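Local coordinates for lysyl oxidase (Pichia pastoris, PDB 1W7C), which probably oxidises primary amines, including peptidyl lysine side chains, to aldehydes, using copper and a topaquinone made from one of its own tyrosines, at residues N53-I58 and D385-D390; F566-A571 and P677-D682. One frame throughout, in Å; residues are numbered along the deposited sequence. Where two conformers were deposited one is given.

Contact 1 (N53-I58 and D385-D390); sequences NYVLWI and DTFEYD
Trp57 and Glu388 run side by side, pointing the same way, and the indole NE1 donates a hydrogen bond to Glu388 OE1 at 3.0 Å. The oxygen lies near the indole plane and is met on the anti side of the carboxylate, while Glu388 CG packs against Trp57 CD1 at 3.8 Å. Tryptophan suits this buried place because it is mostly apolar yet carries one N-H for the acid. A phenylalanine in place of Trp57 would have no such N-H and would probably leave Glu388 OE1 without its indole mate, resting on Arg315. Ile58 and Phe387 form the apolar part, fit for a buried site beside helix 26-39: Ile58 CD1 comes within 3.7 Å of Phe387 CE1. Phe387 has CG anti to its backbone N (chi1 176°), which starts the ring toward Ile58, and Val55 CG1 reaches the ring's edge.

Between the backbones, Tyr389 N donates to Leu56 O at 2.9 Å, and Glu388 CA adds a CA-H...O contact to the same oxygen at 3.3 Å. The strands are nearly antiparallel (161°), but 385-388 ends here and Tyr389 turns off, its CE1 lying 4.1 Å from Leu56 CG. Leu56 and Trp57 both face Val86, a classic beta bulge in strand 53-61 of the N2 domain, which here meets a strand of the enzyme domain. One water links Val55 O to Asp390 OD2, and a second links Val55 N to that same oxygen; a carboxylate suits the place by accepting from both.

Farther out, Arg315 makes a salt bridge to Glu388 OE1 and Asn365 ND2 is hydrogen-bonded to OE2, fixing the acid that accepts the indole N-H. Asp390 OD1 accepts from Val45 N, and helix 26-39 packs Val29 on Phe387, Leu36 on Val55, and Val32 and Leu33 on Ile58.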
# COMPACT_ATOMS: atom_id res chain seq x y z
N ASN A 53 -11.41 24.82 41.96
CA ASN A 53 -12.00 23.67 41.27
C ASN A 53 -12.57 24.16 39.97
O ASN A 53 -13.17 25.23 39.93
CB ASN A 53 -13.16 23.04 42.06
CG ASN A 53 -12.84 22.83 43.52
OD1 ASN A 53 -11.75 22.39 43.88
ND2 ASN A 53 -13.83 23.09 44.38
N TYR A 54 -12.41 23.38 38.91
CA TYR A 54 -12.98 23.75 37.62
C TYR A 54 -13.22 22.54 36.76
O TYR A 54 -12.59 21.51 36.92
CB TYR A 54 -12.11 24.75 36.89
CG TYR A 54 -10.67 24.35 36.69
CD1 TYR A 54 -10.26 23.64 35.58
CD2 TYR A 54 -9.71 24.71 37.62
CE1 TYR A 54 -8.93 23.30 35.40
CE2 TYR A 54 -8.36 24.35 37.47
CZ TYR A 54 -7.98 23.66 36.35
OH TYR A 54 -6.65 23.33 36.23
N VAL A 55 -14.16 22.67 35.83
CA VAL A 55 -14.51 21.55 34.96
C VAL A 55 -13.68 21.57 33.67
O VAL A 55 -13.60 22.60 32.97
CB VAL A 55 -16.03 21.59 34.62
CG1 VAL A 55 -16.44 20.44 33.69
CG2 VAL A 55 -16.86 21.54 35.90
N LEU A 56 -13.10 20.43 33.32
CA LEU A 56 -12.39 20.31 32.04
C LEU A 56 -13.26 19.77 30.92
O LEU A 56 -13.40 20.41 29.89
CB LEU A 56 -11.14 19.41 32.16
CG LEU A 56 -9.91 19.96 32.83
CD1 LEU A 56 -10.06 19.86 34.33
CD2 LEU A 56 -8.68 19.17 32.34
N TRP A 57 -13.79 18.57 31.15
CA TRP A 57 -14.42 17.76 30.10
C TRP A 57 -15.76 17.20 30.56
O TRP A 57 -15.94 16.89 31.75
CB TRP A 57 -13.49 16.61 29.71
CG TRP A 57 -12.24 17.07 29.07
CD1 TRP A 57 -12.09 18.12 28.19
CD2 TRP A 57 -10.93 16.55 29.29
NE1 TRP A 57 -10.77 18.25 27.84
CE2 TRP A 57 -10.04 17.29 28.49
CE3 TRP A 57 -10.41 15.50 30.08
CZ2 TRP A 57 -8.66 17.05 28.48
CZ3 TRP A 57 -9.04 15.26 30.06
CH2 TRP A 57 -8.18 16.03 29.26
N ILE A 58 -16.70 17.13 29.62
CA ILE A 58 -18.00 16.51 29.80
C ILE A 58 -18.37 15.82 28.49
O ILE A 58 -18.52 16.49 27.47
CB ILE A 58 -19.11 17.54 30.12
CG1 ILE A 58 -18.79 18.33 31.38
CG2 ILE A 58 -20.44 16.81 30.24
CD1 ILE A 58 -19.76 19.48 31.66
N ASP A 385 -19.28 17.68 17.67
CA ASP A 385 -19.11 18.63 18.77
C ASP A 385 -18.27 18.06 19.87
O ASP A 385 -18.07 16.83 19.96
CB ASP A 385 -20.48 19.10 19.29
CG ASP A 385 -21.41 17.95 19.51
OD1 ASP A 385 -21.14 17.10 20.40
OD2 ASP A 385 -22.45 17.84 18.81
N THR A 386 -17.70 18.97 20.67
CA THR A 386 -16.97 18.63 21.87
C THR A 386 -17.31 19.68 22.93
O THR A 386 -17.91 20.71 22.64
CB THR A 386 -15.44 18.66 21.64
OG1 THR A 386 -15.08 19.95 21.12
CG2 THR A 386 -14.99 17.61 20.62
N PHE A 387 -16.86 19.42 24.14
CA PHE A 387 -16.94 20.37 25.26
C PHE A 387 -15.61 20.46 25.96
O PHE A 387 -15.04 19.44 26.36
CB PHE A 387 -18.04 19.97 26.27
CG PHE A 387 -18.09 20.88 27.47
CD1 PHE A 387 -17.37 20.61 28.60
CD2 PHE A 387 -18.82 22.06 27.40
CE1 PHE A 387 -17.40 21.48 29.68
CE2 PHE A 387 -18.87 22.92 28.47
CZ PHE A 387 -18.15 22.64 29.60
N GLU A 388 -15.08 21.66 26.11
CA GLU A 388 -13.86 21.84 26.93
C GLU A 388 -13.92 23.18 27.64
O GLU A 388 -14.25 24.18 27.04
CB GLU A 388 -12.58 21.79 26.10
CG GLU A 388 -12.44 20.56 25.25
CD GLU A 388 -11.05 20.43 24.67
OE1 GLU A 388 -10.14 19.90 25.39
OE2 GLU A 388 -10.88 20.82 23.48
N TYR A 389 -13.57 23.19 28.92
CA TYR A 389 -13.32 24.43 29.66
C TYR A 389 -14.43 25.44 29.43
O TYR A 389 -14.19 26.56 28.91
CB TYR A 389 -12.01 25.07 29.23
CG TYR A 389 -10.78 24.23 29.32
CD1 TYR A 389 -10.16 23.98 30.55
CD2 TYR A 389 -10.18 23.74 28.17
CE1 TYR A 389 -8.99 23.24 30.61
CE2 TYR A 389 -9.02 23.00 28.23
CZ TYR A 389 -8.43 22.75 29.44
OH TYR A 389 -7.28 22.02 29.46
N ASP A 390 -15.62 25.04 29.79
CA ASP A 390 -16.79 25.92 29.85
C ASP A 390 -17.46 26.23 28.50
O ASP A 390 -18.45 26.94 28.49
CB ASP A 390 -16.44 27.23 30.58
CG ASP A 390 -16.04 27.01 32.05
OD1 ASP A 390 -15.34 27.91 32.61
OD2 ASP A 390 -16.38 26.00 32.73
O HOH W 1 -15.22 25.39 35.31
O HOH W 2 -16.13 23.51 31.89
O HOH W 3 -15.21 16.84 26.95

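Contact 2 (F566-A571 and P677-D682)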
# COMPACT_ATOMS: atom_id res chain seq x y z
N PHE A 566 -18.33 -25.40 3.09
CA PHE A 566 -17.24 -26.37 2.91
C PHE A 566 -16.49 -26.69 4.19
O PHE A 566 -15.46 -27.33 4.16
CB PHE A 566 -16.33 -25.88 1.78
CG PHE A 566 -17.11 -25.47 0.59
CD1 PHE A 566 -17.24 -24.13 0.26
CD2 PHE A 566 -17.88 -26.39 -0.09
CE1 PHE A 566 -18.06 -23.74 -0.76
CE2 PHE A 566 -18.72 -25.99 -1.13
CZ PHE A 566 -18.78 -24.66 -1.47
N GLY A 567 -17.06 -26.28 5.32
CA GLY A 567 -16.56 -26.67 6.62
C GLY A 567 -15.53 -25.74 7.21
O GLY A 567 -15.04 -25.97 8.29
N ASN A 568 -15.20 -24.65 6.51
CA ASN A 568 -14.20 -23.73 7.00
C ASN A 568 -14.83 -22.73 7.97
O ASN A 568 -15.88 -22.18 7.67
CB ASN A 568 -13.57 -22.95 5.83
CG ASN A 568 -12.84 -23.86 4.86
OD1 ASN A 568 -11.97 -24.64 5.27
ND2 ASN A 568 -13.25 -23.84 3.60
N PRO A 569 -14.18 -22.46 9.09
CA PRO A 569 -14.64 -21.38 9.96
C PRO A 569 -14.82 -20.07 9.19
O PRO A 569 -13.94 -19.65 8.42
CB PRO A 569 -13.51 -21.26 10.98
CG PRO A 569 -12.88 -22.64 11.08
CD PRO A 569 -12.96 -23.11 9.62
N ARG A 570 -15.93 -19.40 9.40
CA ARG A 570 -16.11 -18.07 8.82
C ARG A 570 -15.05 -17.17 9.45
O ARG A 570 -14.87 -17.17 10.66
CB ARG A 570 -17.49 -17.54 9.17
CG ARG A 570 -18.63 -18.34 8.58
CD ARG A 570 -19.96 -17.73 8.81
NE ARG A 570 -20.15 -16.62 7.92
CZ ARG A 570 -21.13 -15.73 8.04
NH1 ARG A 570 -21.99 -15.79 9.05
NH2 ARG A 570 -21.27 -14.81 7.14
N ALA A 571 -14.33 -16.39 8.63
CA ALA A 571 -13.21 -15.61 9.17
C ALA A 571 -13.04 -14.29 8.45
O ALA A 571 -13.52 -14.09 7.34
CB ALA A 571 -11.93 -16.42 9.10
N PRO A 677 -12.70 -10.54 4.01
CA PRO A 677 -13.33 -11.83 4.25
C PRO A 677 -12.44 -13.00 3.86
O PRO A 677 -11.76 -12.93 2.82
CB PRO A 677 -14.55 -11.79 3.33
CG PRO A 677 -14.81 -10.40 3.11
CD PRO A 677 -13.50 -9.68 3.13
N PHE A 678 -12.46 -14.06 4.66
CA PHE A 678 -11.68 -15.26 4.44
C PHE A 678 -12.52 -16.45 4.84
O PHE A 678 -12.71 -16.72 6.01
CB PHE A 678 -10.41 -15.15 5.27
CG PHE A 678 -9.38 -16.21 5.01
CD1 PHE A 678 -8.28 -15.92 4.23
CD2 PHE A 678 -9.50 -17.50 5.52
CE1 PHE A 678 -7.33 -16.87 3.97
CE2 PHE A 678 -8.50 -18.47 5.26
CZ PHE A 678 -7.43 -18.13 4.49
N ASN A 679 -13.10 -17.10 3.84
CA ASN A 679 -14.09 -18.16 4.09
C ASN A 679 -15.32 -17.68 4.85
O ASN A 679 -16.05 -18.47 5.43
CB ASN A 679 -13.41 -19.37 4.77
CG ASN A 679 -12.38 -20.00 3.90
OD1 ASN A 679 -12.49 -20.00 2.67
ND2 ASN A 679 -11.38 -20.58 4.53
N TYR A 680 -15.56 -16.38 4.82
CA TYR A 680 -16.66 -15.76 5.54
C TYR A 680 -17.99 -16.05 4.81
O TYR A 680 -19.04 -16.15 5.44
CB TYR A 680 -16.42 -14.25 5.65
CG TYR A 680 -17.49 -13.53 6.43
CD1 TYR A 680 -17.55 -13.62 7.80
CD2 TYR A 680 -18.44 -12.74 5.77
CE1 TYR A 680 -18.52 -12.98 8.51
CE2 TYR A 680 -19.40 -12.10 6.47
CZ TYR A 680 -19.45 -12.21 7.83
OH TYR A 680 -20.46 -11.56 8.49
N PHE A 681 -17.92 -16.16 3.49
CA PHE A 681 -18.98 -16.63 2.63
C PHE A 681 -18.55 -17.92 1.93
O PHE A 681 -17.42 -18.38 2.10
CB PHE A 681 -19.33 -15.55 1.60
CG PHE A 681 -19.77 -14.22 2.19
CD1 PHE A 681 -20.96 -14.09 2.91
CD2 PHE A 681 -19.04 -13.05 1.93
CE1 PHE A 681 -21.35 -12.87 3.41
CE2 PHE A 681 -19.46 -11.81 2.40
CZ PHE A 681 -20.61 -11.72 3.12
N ASP A 682 -19.41 -18.46 1.08
CA ASP A 682 -19.04 -19.53 0.19
C ASP A 682 -18.30 -19.05 -1.07
O ASP A 682 -17.67 -19.85 -1.75
CB ASP A 682 -20.29 -20.30 -0.26
CG ASP A 682 -20.92 -21.10 0.84
OD1 ASP A 682 -20.30 -21.31 1.90
OD2 ASP A 682 -22.05 -21.61 0.64
O HOH W 4 -14.20 -21.93 1.51
O HOH W 5 -11.45 -20.41 7.40
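Arg570 lays most of its side chain along Asn679 and Tyr680. Its CB lies 4.1 Å from Asn679 O, the oxygen that also receives a CA-H...O contact from Arg570 CA. CG and CD then run past the carbonyl of Tyr680, with CD 3.8 Å from Tyr680 O. The chain bends at chi3 (76°), and NE donates to Tyr680 O at 2.8 Å, in the carbonyl plane and on a lone pair. NH2 donates to the same oxygen at 3.1 Å, from a direction tilted out of that plane, so one acceptor is gripped side-on by two nitrogens. The guanidinium also lies over the Tyr680 ring, with CZ 4.0 Å from the ring centroid and the planes 28° apart: a cation-pi stack. NH2 is the guanidinium atom nearest the ring, 3.2 Å from Tyr680 CZ. An arginine suits this place because a flat cation can serve a carbonyl at its edge and an aromatic ring at its face; Glu562 and Glu329 make salt bridges to NH1 and NH2 and probably balance its charge.

Beside it, Phe678 N donates to Ala571 O at 2.9 Å, and the short side chain of Ala571 fits tightly, its CB 3.2 Å from Phe678 O. The amides of Asn568 and Asn679 stack with planes 16° apart, and a water joins Asn568 ND2 to Asn679 OD1. Asn679 has left-handed backbone angles, which asparagine tolerates well. In the second subunit, Lys478 O accepts from Asn568 ND2, Ser658 N donates to Asn679 OD1, and His480 meets the Phe566 ring. The whole is the frayed end of an antiparallel strand pair, 569-576 with 670-678, in the beta-sandwich enzyme domain of a copper amine oxidase, where the strands give way to loops at the dimer interface.

The centres of contacts 1 and 2 are about 47 Å apart, their nearest atoms about 31 Å, and they do not touch. Along the chain they come in series: contact 1 is complete before contact 2 begins. Three of their four strands, 380-388, 569-576 and 670-678, belong to the enzyme domain; strand 53-61 alone comes from the N2 domain and its separate antiparallel sheet. Contact 1 thus joins an N-terminal domain to the enzyme domain within one subunit, untouched by the other chain. Contact 2 closes strand ends inside the enzyme domain and presents them to the second subunit, so the enzyme domain meets the N2 domain at one place and the second subunit at another.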